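Local coordinates for probable TonB-dependent siderophore receptor PiuA (PDB 5FP1), which probably carries out the first step of iron uptake, binding ferric siderophores at the outer membrane for TonB-dependent transport, at residues A[190-195]-A[254-259]. Numbering follows the deposited sequence.
Sequences AGQSNG and GTYYGW
Where the backbones of Gln192 and Gly254 come together, with CA atoms 4.1 Å apart, the two segments touch without a direct hydrogen bond, as two inter-strand loops of the TonB-dependent receptor beta-barrel, an example of loops that meet through CH contacts, ring packing and water and not through paired backbone amides. One joins strand 177-188 to strand 197-209; the other leads into strand 264-279. Two CA-H...O contacts join them: Gly254 CA points its hydrogen at Gly191 O, and Gln192 CA faces Gly254 O at 3.4 Å. Gly254, having no side chain, can bring its CA to 3.5 Å from Gly191 O. The Gln192 side chain is extended, its CG anti to the backbone N (chi1 -164°) and only 3.1 Å from Gly254 O. Its terminal amide then reaches CD1 of the Tyr256 ring, the two planes 55° apart. Both amide ends are held elsewhere in the chain: OE1 accepts from Ala196 N and NE2 donates to Asp231 OD1. The Tyr256 ring lies between two glycines, Gly258 N above the centre of one face and Gly195 CA over the other, while its hydroxyl bonds to Pro230 O. Water completes the junction: one molecule donates to both Ser193 O and Gly254 O, another donates to Thr255 O and accepts a weak bond from Gln192 NE2. The CH-pi contact places Gly195 CA 3.7 Å from the centroid of the Tyr256 ring, 19° off its normal.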
loop_
_atom_site.group_PDB
_atom_site.type_symbol
_atom_site.label_atom_id
_atom_site.label_comp_id
_atom_site.label_asym_id
_atom_site.label_seq_id
_atom_site.Cartn_x
_atom_site.Cartn_y
_atom_site.Cartn_z
ATOM N N ALA A 190 -2.651 19.455 5.451
ATOM C CA ALA A 190 -2.301 20.773 4.914
ATOM C C ALA A 190 -3.454 21.376 4.131
ATOM O O ALA A 190 -4.055 20.713 3.263
ATOM C CB ALA A 190 -1.080 20.650 4.004
ATOM N N GLY A 191 -3.793 22.614 4.468
ATOM C CA GLY A 191 -4.841 23.352 3.767
ATOM C C GLY A 191 -6.238 23.062 4.254
ATOM O O GLY A 191 -7.207 23.672 3.797
ATOM N N GLN A 192 -6.359 22.139 5.191
ATOM C CA GLN A 192 -7.681 21.747 5.714
ATOM C C GLN A 192 -7.861 22.207 7.164
ATOM O O GLN A 192 -7.697 21.405 8.091
ATOM C CB GLN A 192 -7.820 20.217 5.667
ATOM C CG GLN A 192 -9.233 19.691 5.807
ATOM C CD GLN A 192 -9.272 18.194 5.999
ATOM O OE1 GLN A 192 -8.741 17.676 6.982
ATOM N NE2 GLN A 192 -9.926 17.493 5.084
ATOM N N SER A 193 -8.237 23.468 7.364
ATOM C CA SER A 193 -8.466 24.019 8.716
ATOM C C SER A 193 -9.555 23.308 9.523
ATOM O O SER A 193 -10.599 22.896 8.990
ATOM C CB SER A 193 -8.839 25.515 8.641
ATOM O OG SER A 193 -7.752 26.277 8.165
ATOM N N ASN A 194 -9.292 23.190 10.815
ATOM C CA ASN A 194 -10.182 22.538 11.751
ATOM C C ASN A 194 -10.604 21.192 11.200
ATOM O O ASN A 194 -11.793 20.847 11.172
ATOM C CB ASN A 194 -11.374 23.443 12.052
ATOM C CG ASN A 194 -10.938 24.747 12.697
ATOM O OD1 ASN A 194 -10.227 24.740 13.699
ATOM N ND2 ASN A 194 -11.353 25.875 12.116
ATOM N N GLY A 195 -9.597 20.461 10.732
ATOM C CA GLY A 195 -9.799 19.240 9.989
ATOM C C GLY A 195 -8.971 18.103 10.537
ATOM O O GLY A 195 -8.807 17.952 11.769
ATOM N N GLY A 254 -10.149 22.232 0.845
ATOM C CA GLY A 254 -9.844 21.983 2.241
ATOM C C GLY A 254 -11.029 21.963 3.195
ATOM O O GLY A 254 -10.846 21.976 4.389
ATOM N N THR A 255 -12.242 21.842 2.673
ATOM C CA THR A 255 -13.430 21.711 3.523
ATOM C C THR A 255 -13.449 20.335 4.206
ATOM O O THR A 255 -13.207 19.302 3.564
ATOM C CB THR A 255 -14.716 21.932 2.710
ATOM O OG1 THR A 255 -14.713 23.266 2.159
ATOM C CG2 THR A 255 -15.945 21.738 3.572
ATOM N N TYR A 256 -13.719 20.326 5.505
ATOM C CA TYR A 256 -13.744 19.088 6.297
ATOM C C TYR A 256 -15.126 18.780 6.817
ATOM O O TYR A 256 -15.698 19.589 7.555
ATOM C CB TYR A 256 -12.791 19.217 7.478
ATOM C CG TYR A 256 -12.686 18.018 8.391
ATOM C CD1 TYR A 256 -12.095 16.828 7.970
ATOM C CD2 TYR A 256 -13.140 18.086 9.709
ATOM C CE1 TYR A 256 -11.969 15.752 8.837
ATOM C CE2 TYR A 256 -13.017 17.028 10.572
ATOM C CZ TYR A 256 -12.421 15.853 10.145
ATOM O OH TYR A 256 -12.314 14.797 11.041
ATOM N N TYR A 257 -15.650 17.612 6.454
ATOM C CA TYR A 257 -16.963 17.174 6.882
ATOM C C TYR A 257 -16.978 16.176 8.012
ATOM O O TYR A 257 -18.045 15.665 8.387
ATOM C CB TYR A 257 -17.738 16.608 5.679
ATOM C CG TYR A 257 -18.010 17.622 4.630
ATOM C CD1 TYR A 257 -18.733 18.772 4.923
ATOM C CD2 TYR A 257 -17.485 17.490 3.334
ATOM C CE1 TYR A 257 -18.975 19.729 3.953
ATOM C CE2 TYR A 257 -17.738 18.437 2.362
ATOM C CZ TYR A 257 -18.466 19.566 2.680
ATOM O OH TYR A 257 -18.683 20.527 1.727
ATOM N N GLY A 258 -15.814 15.908 8.598
ATOM C CA GLY A 258 -15.752 15.077 9.769
ATOM C C GLY A 258 -16.281 15.794 11.012
ATOM O O GLY A 258 -16.555 16.994 10.991
ATOM N N TRP A 259 -16.412 15.040 12.083
ATOM C CA TRP A 259 -17.031 15.506 13.318
ATOM C C TRP A 259 -16.001 15.300 14.419
ATOM O O TRP A 259 -15.881 14.212 14.982
ATOM C CB TRP A 259 -18.296 14.713 13.546
ATOM C CG TRP A 259 -19.215 15.189 14.607
ATOM C CD1 TRP A 259 -18.989 16.165 15.549
ATOM C CD2 TRP A 259 -20.519 14.693 14.846
ATOM N NE1 TRP A 259 -20.104 16.317 16.345
ATOM C CE2 TRP A 259 -21.057 15.423 15.938
ATOM C CE3 TRP A 259 -21.316 13.733 14.217
ATOM C CZ2 TRP A 259 -22.344 15.198 16.422
ATOM C CZ3 TRP A 259 -22.598 13.517 14.695
ATOM C CH2 TRP A 259 -23.099 14.246 15.803
HETATM O O HOH W 1 -11.225 18.240 2.010
HETATM O O HOH W 2 -11.561 23.478 6.790
#